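Local coordinates for hemolysin-related protein (Vibrio cholerae serotype O1, PDB 6MLT), which is a secreted biofilm matrix protein that binds calcium and probably contributes to biofilm adhesion by recognising carbohydrate through a lectin-like beta-prism, at residues V221-V226 and G274-V279; V446-Y451 and I476-Y481; V466-L471 and V491-R496. All blocks are in the same frame, centred on the assembly; numbering follows the deposited sequence.

Interaction 1. Residues V221-V226 and G274-V279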
loop_
_atom_site.group_PDB
_atom_site.type_symbol
_atom_site.label_atom_id
_atom_site.label_comp_id
_atom_site.label_asym_id
_atom_site.label_seq_id
_atom_site.Cartn_x
_atom_site.Cartn_y
_atom_site.Cartn_z
ATOM N N VAL A 221 2.394 -12.524 16.971
ATOM C CA VAL A 221 2.622 -11.586 15.879
ATOM C C VAL A 221 1.368 -10.739 15.724
ATOM O O VAL A 221 0.268 -11.272 15.532
ATOM C CB VAL A 221 2.958 -12.315 14.569
ATOM C CG1 VAL A 221 3.162 -11.320 13.448
ATOM C CG2 VAL A 221 4.195 -13.191 14.738
ATOM N N TRP A 222 1.531 -9.427 15.803
ATOM C CA TRP A 222 0.418 -8.488 15.758
ATOM C C TRP A 222 0.272 -7.976 14.323
ATOM O O TRP A 222 0.238 -8.810 13.409
ATOM C CB TRP A 222 0.626 -7.412 16.824
ATOM C CG TRP A 222 0.164 -7.843 18.180
ATOM C CD1 TRP A 222 0.698 -8.826 18.956
ATOM C CD2 TRP A 222 -0.936 -7.297 18.919
ATOM N NE1 TRP A 222 -0.001 -8.929 20.135
ATOM C CE2 TRP A 222 -1.006 -7.997 20.138
ATOM C CE3 TRP A 222 -1.866 -6.285 18.667
ATOM C CZ2 TRP A 222 -1.970 -7.719 21.105
ATOM C CZ3 TRP A 222 -2.822 -6.006 19.633
ATOM C CH2 TRP A 222 -2.867 -6.719 20.831
ATOM N N PHE A 223 0.198 -6.673 14.077
ATOM C CA PHE A 223 -0.221 -6.178 12.779
ATOM C C PHE A 223 0.904 -6.270 11.761
ATOM O O PHE A 223 2.096 -6.260 12.094
ATOM C CB PHE A 223 -0.721 -4.739 12.907
ATOM C CG PHE A 223 -1.951 -4.619 13.760
ATOM C CD1 PHE A 223 -3.195 -4.924 13.238
ATOM C CD2 PHE A 223 -1.866 -4.232 15.087
ATOM C CE1 PHE A 223 -4.332 -4.835 14.025
ATOM C CE2 PHE A 223 -3.004 -4.146 15.874
ATOM C CZ PHE A 223 -4.234 -4.445 15.336
ATOM N N SER A 224 0.502 -6.376 10.502
ATOM C CA SER A 224 1.418 -6.525 9.395
ATOM C C SER A 224 1.034 -5.551 8.294
ATOM O O SER A 224 -0.073 -5.001 8.267
ATOM C CB SER A 224 1.410 -7.967 8.863
ATOM O OG SER A 224 0.118 -8.317 8.400
ATOM N N SER A 225 1.995 -5.333 7.406
ATOM C CA SER A 225 1.861 -4.505 6.222
ATOM C C SER A 225 2.437 -5.284 5.052
ATOM O O SER A 225 3.380 -6.059 5.217
ATOM C CB SER A 225 2.631 -3.175 6.367
ATOM O OG SER A 225 2.235 -2.451 7.518
ATOM N N VAL A 226 1.886 -5.063 3.866
ATOM C CA VAL A 226 2.442 -5.619 2.641
ATOM C C VAL A 226 2.928 -4.457 1.793
ATOM O O VAL A 226 2.291 -3.398 1.750
ATOM C CB VAL A 226 1.417 -6.496 1.890
ATOM C CG1 VAL A 226 0.192 -5.697 1.500
ATOM C CG2 VAL A 226 2.054 -7.141 0.674
ATOM N N GLY A 274 6.288 -2.625 19.926
ATOM C CA GLY A 274 5.820 -2.336 18.586
ATOM C C GLY A 274 4.802 -3.355 18.110
ATOM O O GLY A 274 5.104 -4.553 18.059
ATOM N N SER A 275 3.586 -2.903 17.775
ATOM C CA SER A 275 2.532 -3.794 17.302
ATOM C C SER A 275 2.124 -3.554 15.858
ATOM O O SER A 275 1.457 -4.418 15.274
ATOM C CB SER A 275 1.270 -3.657 18.167
ATOM O OG SER A 275 0.502 -2.524 17.777
ATOM N N VAL A 276 2.485 -2.410 15.275
ATOM C CA VAL A 276 1.942 -1.998 13.986
ATOM C C VAL A 276 2.926 -1.029 13.353
ATOM O O VAL A 276 3.694 -0.359 14.051
ATOM C CB VAL A 276 0.534 -1.367 14.154
ATOM C CG1 VAL A 276 0.612 -0.086 14.975
ATOM C CG2 VAL A 276 -0.118 -1.092 12.798
ATOM N N GLN A 277 2.916 -0.977 12.021
ATOM C CA GLN A 277 3.779 -0.096 11.256
ATOM C C GLN A 277 2.968 0.601 10.178
ATOM O O GLN A 277 1.877 0.159 9.805
ATOM C CB GLN A 277 4.924 -0.851 10.557
ATOM C CG GLN A 277 5.260 -2.196 11.128
ATOM C CD GLN A 277 4.207 -3.275 10.839
ATOM O OE1 GLN A 277 3.447 -3.199 9.876
ATOM N NE2 GLN A 277 4.164 -4.277 11.691
ATOM N N ALA A 278 3.531 1.699 9.685
ATOM C CA ALA A 278 3.132 2.305 8.425
ATOM C C ALA A 278 4.301 2.177 7.459
ATOM O O ALA A 278 5.464 2.270 7.864
ATOM C CB ALA A 278 2.730 3.776 8.607
ATOM N N VAL A 279 3.993 1.932 6.187
ATOM C CA VAL A 279 5.001 1.717 5.154
ATOM C C VAL A 279 4.660 2.629 3.986
ATOM O O VAL A 279 3.551 2.551 3.441
ATOM C CB VAL A 279 5.046 0.248 4.700
ATOM C CG1 VAL A 279 6.147 0.035 3.663
ATOM C CG2 VAL A 279 5.223 -0.677 5.907
#

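Interaction 2. Residues V446-Y451 and I476-Y481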
loop_
_atom_site.group_PDB
_atom_site.type_symbol
_atom_site.label_atom_id
_atom_site.label_comp_id
_atom_site.label_asym_id
_atom_site.label_seq_id
_atom_site.Cartn_x
_atom_site.Cartn_y
_atom_site.Cartn_z
ATOM N N VAL A 446 7.998 2.611 9.455
ATOM C CA VAL A 446 8.014 3.376 10.696
ATOM C C VAL A 446 7.059 2.734 11.689
ATOM O O VAL A 446 5.980 2.259 11.313
ATOM C CB VAL A 446 7.661 4.859 10.454
ATOM C CG1 VAL A 446 6.232 5.013 9.954
ATOM C CG2 VAL A 446 7.895 5.684 11.718
ATOM N N TYR A 447 7.462 2.720 12.960
ATOM C CA TYR A 447 6.629 2.171 14.018
ATOM C C TYR A 447 7.042 2.765 15.355
ATOM O O TYR A 447 8.158 3.263 15.523
ATOM C CB TYR A 447 6.716 0.641 14.075
ATOM C CG TYR A 447 7.971 0.099 14.727
ATOM C CD1 TYR A 447 9.153 -0.032 14.008
ATOM C CD2 TYR A 447 7.966 -0.307 16.053
ATOM C CE1 TYR A 447 10.296 -0.544 14.597
ATOM C CE2 TYR A 447 9.098 -0.821 16.651
ATOM C CZ TYR A 447 10.260 -0.939 15.921
ATOM O OH TYR A 447 11.388 -1.452 16.521
ATOM N N ALA A 448 6.117 2.691 16.306
ATOM C CA ALA A 448 6.342 3.157 17.664
ATOM C C ALA A 448 6.563 1.968 18.590
ATOM O O ALA A 448 5.814 0.987 18.538
ATOM C CB ALA A 448 5.159 3.987 18.157
ATOM N N GLY A 449 7.591 2.060 19.430
ATOM C CA GLY A 449 7.834 1.100 20.480
ATOM C C GLY A 449 7.467 1.657 21.838
ATOM O O GLY A 449 6.710 2.627 21.957
ATOM N N TYR A 450 8.012 1.032 22.887
ATOM C CA TYR A 450 7.762 1.535 24.239
ATOM C C TYR A 450 8.348 2.928 24.449
ATOM O O TYR A 450 7.775 3.727 25.200
ATOM C CB TYR A 450 8.335 0.575 25.281
ATOM C CG TYR A 450 7.420 -0.582 25.607
ATOM C CD1 TYR A 450 6.344 -0.415 26.470
ATOM C CD2 TYR A 450 7.633 -1.838 25.061
ATOM C CE1 TYR A 450 5.501 -1.470 26.778
ATOM C CE2 TYR A 450 6.791 -2.901 25.359
ATOM C CZ TYR A 450 5.732 -2.709 26.216
ATOM O OH TYR A 450 4.901 -3.761 26.513
ATOM N N TYR A 451 9.470 3.236 23.791
ATOM C CA TYR A 451 10.251 4.436 24.071
ATOM C C TYR A 451 10.367 5.428 22.919
ATOM O O TYR A 451 10.652 6.606 23.180
ATOM C CB TYR A 451 11.683 4.056 24.488
ATOM C CG TYR A 451 11.789 3.135 25.692
ATOM C CD1 TYR A 451 10.957 3.284 26.792
ATOM C CD2 TYR A 451 12.738 2.124 25.725
ATOM C CE1 TYR A 451 11.062 2.435 27.892
ATOM C CE2 TYR A 451 12.855 1.277 26.810
ATOM C CZ TYR A 451 12.013 1.435 27.888
ATOM O OH TYR A 451 12.132 0.594 28.966
ATOM N N ILE A 476 1.369 1.463 20.528
ATOM C CA ILE A 476 0.640 2.578 19.935
ATOM C C ILE A 476 0.912 2.654 18.436
ATOM O O ILE A 476 2.004 2.328 17.952
ATOM C CB ILE A 476 0.992 3.905 20.632
ATOM C CG1 ILE A 476 0.094 5.048 20.136
ATOM C CG2 ILE A 476 2.466 4.266 20.418
ATOM C CD1 ILE A 476 -1.394 4.875 20.473
ATOM N N GLY A 477 -0.102 3.077 17.695
ATOM C CA GLY A 477 -0.031 3.072 16.253
ATOM C C GLY A 477 0.537 4.355 15.668
ATOM O O GLY A 477 0.752 5.348 16.360
ATOM N N VAL A 478 0.776 4.291 14.362
ATOM C CA VAL A 478 1.208 5.418 13.552
ATOM C C VAL A 478 0.461 5.333 12.230
ATOM O O VAL A 478 -0.065 4.282 11.855
ATOM C CB VAL A 478 2.730 5.410 13.302
ATOM C CG1 VAL A 478 3.489 5.571 14.614
ATOM C CG2 VAL A 478 3.149 4.122 12.602
ATOM N N SER A 479 0.417 6.457 11.517
ATOM C CA SER A 479 -0.084 6.483 10.149
ATOM C C SER A 479 0.750 7.485 9.364
ATOM O O SER A 479 1.674 8.104 9.897
ATOM C CB SER A 479 -1.577 6.826 10.102
ATOM O OG SER A 479 -1.795 8.165 10.496
ATOM N N ALA A 480 0.416 7.643 8.086
ATOM C CA ALA A 480 1.211 8.460 7.180
ATOM C C ALA A 480 0.297 9.339 6.341
ATOM O O ALA A 480 -0.825 8.952 6.003
ATOM C CB ALA A 480 2.070 7.593 6.259
ATOM N N TYR A 481 0.799 10.524 5.998
ATOM C CA TYR A 481 0.104 11.449 5.113
ATOM C C TYR A 481 1.074 12.553 4.700
ATOM O O TYR A 481 1.938 12.961 5.484
ATOM C CB TYR A 481 -1.138 12.056 5.782
ATOM C CG TYR A 481 -1.754 13.170 4.960
ATOM C CD1 TYR A 481 -2.273 12.917 3.694
ATOM C CD2 TYR A 481 -1.795 14.477 5.436
ATOM C CE1 TYR A 481 -2.814 13.935 2.921
ATOM C CE2 TYR A 481 -2.340 15.506 4.671
ATOM C CZ TYR A 481 -2.842 15.227 3.414
ATOM O OH TYR A 481 -3.383 16.235 2.648
HETATM O O HOH W 1 3.363 -0.065 17.729
HETATM O O HOH W 2 3.402 2.027 15.453
#

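Interaction 3. Residues V466-L471 and V491-R496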
loop_
_atom_site.group_PDB
_atom_site.type_symbol
_atom_site.label_atom_id
_atom_site.label_comp_id
_atom_site.label_asym_id
_atom_site.label_seq_id
_atom_site.Cartn_x
_atom_site.Cartn_y
_atom_site.Cartn_z
ATOM N N VAL A 466 12.825 8.912 17.281
ATOM C CA VAL A 466 12.276 10.071 17.980
ATOM C C VAL A 466 11.623 9.594 19.267
ATOM O O VAL A 466 10.678 8.795 19.234
ATOM C CB VAL A 466 11.275 10.837 17.103
ATOM C CG1 VAL A 466 10.506 11.865 17.925
ATOM C CG2 VAL A 466 12.016 11.522 15.960
ATOM N N ALA A 467 12.111 10.097 20.398
ATOM C CA ALA A 467 11.572 9.694 21.687
ATOM C C ALA A 467 10.078 9.972 21.738
ATOM O O ALA A 467 9.608 11.029 21.305
ATOM C CB ALA A 467 12.292 10.426 22.823
ATOM N N ASN A 468 9.337 9.004 22.277
ATOM C CA ASN A 468 7.876 9.015 22.252
ATOM C C ASN A 468 7.415 8.108 23.390
ATOM O O ASN A 468 7.540 6.881 23.290
ATOM C CB ASN A 468 7.360 8.536 20.898
ATOM C CG ASN A 468 5.868 8.767 20.708
ATOM O OD1 ASN A 468 5.412 9.904 20.539
ATOM N ND2 ASN A 468 5.098 7.678 20.715
ATOM N N ASP A 469 6.896 8.709 24.463
ATOM C CA ASP A 469 6.614 7.996 25.713
ATOM C C ASP A 469 5.406 7.086 25.547
ATOM O O ASP A 469 4.265 7.557 25.493
ATOM C CB ASP A 469 6.376 9.001 26.842
ATOM C CG ASP A 469 5.750 8.367 28.100
ATOM O OD1 ASP A 469 5.753 7.121 28.240
ATOM O OD2 ASP A 469 5.248 9.131 28.960
ATOM N N ASP A 470 5.639 5.776 25.494
ATOM C CA ASP A 470 4.528 4.834 25.481
ATOM C C ASP A 470 4.791 3.668 26.419
ATOM O O ASP A 470 4.436 2.520 26.128
ATOM C CB ASP A 470 4.236 4.325 24.075
ATOM C CG ASP A 470 2.868 3.705 23.988
ATOM O OD1 ASP A 470 1.966 4.267 24.638
ATOM O OD2 ASP A 470 2.694 2.675 23.304
ATOM N N LEU A 471 5.381 3.955 27.579
ATOM C CA LEU A 471 5.679 2.898 28.543
ATOM C C LEU A 471 4.444 2.086 28.909
ATOM O O LEU A 471 4.563 0.907 29.258
ATOM C CB LEU A 471 6.283 3.493 29.812
ATOM C CG LEU A 471 7.786 3.305 29.968
ATOM C CD1 LEU A 471 8.516 4.303 29.099
ATOM C CD2 LEU A 471 8.187 3.446 31.426
ATOM N N VAL A 491 4.875 11.456 9.095
ATOM C CA VAL A 491 4.446 10.427 10.033
ATOM C C VAL A 491 3.556 11.062 11.093
ATOM O O VAL A 491 3.883 12.118 11.651
ATOM C CB VAL A 491 5.650 9.737 10.706
ATOM C CG1 VAL A 491 5.179 8.541 11.534
ATOM C CG2 VAL A 491 6.680 9.319 9.671
ATOM N N LEU A 492 2.443 10.397 11.389
ATOM C CA LEU A 492 1.519 10.823 12.429
ATOM C C LEU A 492 1.665 9.867 13.600
ATOM O O LEU A 492 1.507 8.655 13.431
ATOM C CB LEU A 492 0.075 10.834 11.927
ATOM C CG LEU A 492 -0.278 11.805 10.805
ATOM C CD1 LEU A 492 0.222 11.303 9.457
ATOM C CD2 LEU A 492 -1.779 11.999 10.773
ATOM N N VAL A 493 1.972 10.415 14.776
ATOM C CA VAL A 493 2.310 9.625 15.949
ATOM C C VAL A 493 1.530 10.155 17.146
ATOM O O VAL A 493 1.058 11.293 17.161
ATOM C CB VAL A 493 3.827 9.643 16.252
ATOM C CG1 VAL A 493 4.626 9.278 15.011
ATOM C CG2 VAL A 493 4.265 11.003 16.790
ATOM N N GLN A 494 1.434 9.316 18.169
ATOM C CA GLN A 494 0.675 9.595 19.378
ATOM C C GLN A 494 1.454 9.043 20.562
ATOM O O GLN A 494 2.040 7.958 20.467
ATOM C CB GLN A 494 -0.712 8.942 19.304
ATOM C CG GLN A 494 -1.517 8.991 20.593
ATOM C CD GLN A 494 -2.056 10.380 20.872
ATOM O OE1 GLN A 494 -2.616 11.025 19.989
ATOM N NE2 GLN A 494 -1.873 10.854 22.094
ATOM N N ASP A 495 1.481 9.787 21.672
ATOM C CA ASP A 495 1.978 9.203 22.916
ATOM C C ASP A 495 0.965 9.433 24.033
ATOM O O ASP A 495 -0.239 9.461 23.767
ATOM C CB ASP A 495 3.386 9.723 23.261
ATOM C CG ASP A 495 3.442 11.201 23.648
ATOM O OD1 ASP A 495 2.410 11.902 23.710
ATOM O OD2 ASP A 495 4.579 11.656 23.912
ATOM N N ARG A 496 1.414 9.549 25.286
ATOM C CA ARG A 496 0.455 9.665 26.382
ATOM C C ARG A 496 -0.276 11.003 26.360
ATOM O O ARG A 496 -1.437 11.076 26.776
ATOM C CB ARG A 496 1.152 9.478 27.733
ATOM C CG ARG A 496 1.779 8.088 27.959
ATOM C CD ARG A 496 0.786 6.938 27.797
ATOM N NE ARG A 496 -0.363 7.036 28.697
ATOM C CZ ARG A 496 -0.344 6.714 29.985
ATOM N NH1 ARG A 496 0.772 6.283 30.554
ATOM N NH2 ARG A 496 -1.447 6.837 30.713
HETATM O O HOH W 3 3.373 5.584 29.688
#

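Interaction 1. Residues V221-V226 and G274-V279
Gln277 reaches across to Phe223 and Ser225 between two successive blades of a beta-propeller. Strands 224-226 and 277-279 are the first strands of their blades. Their axes run nearly parallel, 7.2 Å apart at closest approach, and no backbone bond joins the two strands. The Gln277 side chain spans the two strands. Its CB packs near the carbonyl O of Val446, on the next strand of its own blade. CG continues from CB, and the bend at chi2 (72°) then places CD near both Phe223 O and Ser225 OG. At the tip, Gln277 OE1 accepts from Ser225 OG at 2.8 Å, nearly along the C=O axis. Gln277 NE2 donates to Phe223 O at 2.9 Å; it stands above that carbonyl plane. Ser240 OG is a second partner of NE2.

Nearby, Phe223 N donates to Ser275 O at 2.8 Å. Ser275 O also lies at the edge of the Phe223 ring, 3.3 Å from Phe223 CD2. Val276 CG2 touches Phe223 CB at 3.7 Å. Further along, Val279 CG2 meets Ser225 CB at 3.6 Å. The amide is buried, yet both its ends are bonded. This fixes its flip and lets a polar side chain bridge the blades.

Interaction 2. Residues V446-Y451 and I476-Y481
Ala448 and Val446 pack on Ile476 and Val478 where two neighbouring blades of the beta-propeller meet. Strand 443-448 is the second strand of one blade. Strand 478-481 is the first strand of the next. The short segments 446-448 and 478-481 run roughly antiparallel, at 145°, and no direct hydrogen bond links the residues across this contact.

The direct contacts are apolar. Ala448 CB lies 3.5 Å from Ile476 CG2, the closest pair of the contact. Ala448 CB also meets Val478 CG1 at 4.2 Å. The other methyl of Val478, CG2, lies between the backbone N and the carbonyl carbon. From there Val478 CG2 sits 3.6 Å from Val446 O and 4.2 Å from Val446 CG1. Val478 also rests on Ala278 of strand 277-279 and Val493 of strand 490-494, so it touches its own blade at Val493 and the preceding blade at Ala278.

The polar contacts pass through two waters. Both are bonded to Ile476 O, which ties this carbonyl to Ala448 twice. One water lies 2.8 Å from Ala448 O and also 2.8 Å from Ile476 O. The other accepts from Ala448 N at 2.9 Å.

Interaction 3. Residues V466-L471 and V491-R496
Two successive blades of the beta-propeller meet here through a polar seam, in which Asn468 and Asp469 face Gln494, Asp495 and Arg496. The first segment leaves strand 462-467, the outermost strand of its blade. The second runs off strand 490-494, the second strand of the next blade.

The Asn468 amide makes a nearly straight bond across the contact. Its CG is anti to the backbone N (chi1 -169°), and Asn468 ND2 reaches Gln494 O at 3.1 Å. The angle at the hydrogen is 175°, and the carbonyl lies in the amide plane of Asn468. The donor stands above the plane of the Gln494 carbonyl. The other tip of the amide, Asn468 OD1, packs 3.4 Å from Asp495 CB and accepts from Arg500 NH2, so both ends of this buried group have partners.

The backbone adds a second, weak bond. Arg496 N donates to Asp469 O over 3.5 Å. Asp469 O also lies 3.2 Å from Asp495 CB. The carboxylate of Asp495 turns to Arg498, with which it forms a salt bridge; this would balance the charge of Asp495 itself and so could ease its nearness to the Asp469 carboxylate.

Asp469 and Arg496 cross obliquely, and their charged atoms do not touch. Asp469 OD2 instead lies 3.8 Å from Arg496 CG, against the aliphatic part of the chain. The arginine bends at chi2 and chi3, and its head is held by Ser517 O at NE and Ser548 OG at NH2. Asp469 OD1 accepts from Leu471 N at 3.3 Å, which closes an Asx turn. A water also links the two, in the plane of the guanidinium: it accepts from Arg496 NH1 at 2.8 Å and donates to Asp469 OD1.

The three contacts join three successive blades of the propeller. Interaction 1 ties the blade of strand 224-227 to that of strand 277-279. Interactions 2 and 3 both tie this second blade to the one that begins with strand 478-481. Interactions 1 and 2 touch through Ala278 and Val446, paired within one sheet. Interactions 2 and 3 touch through Ser479 with Leu492 and Tyr451 with Asn468. All three are largely buried, but the setting changes outward from the chain centre. Interaction 1 mixes a buried amide, a backbone bond and apolar touches. Interaction 2 combines small apolar groups with water. Interaction 3, furthest out, has charged residues, and its Asp469 is exposed.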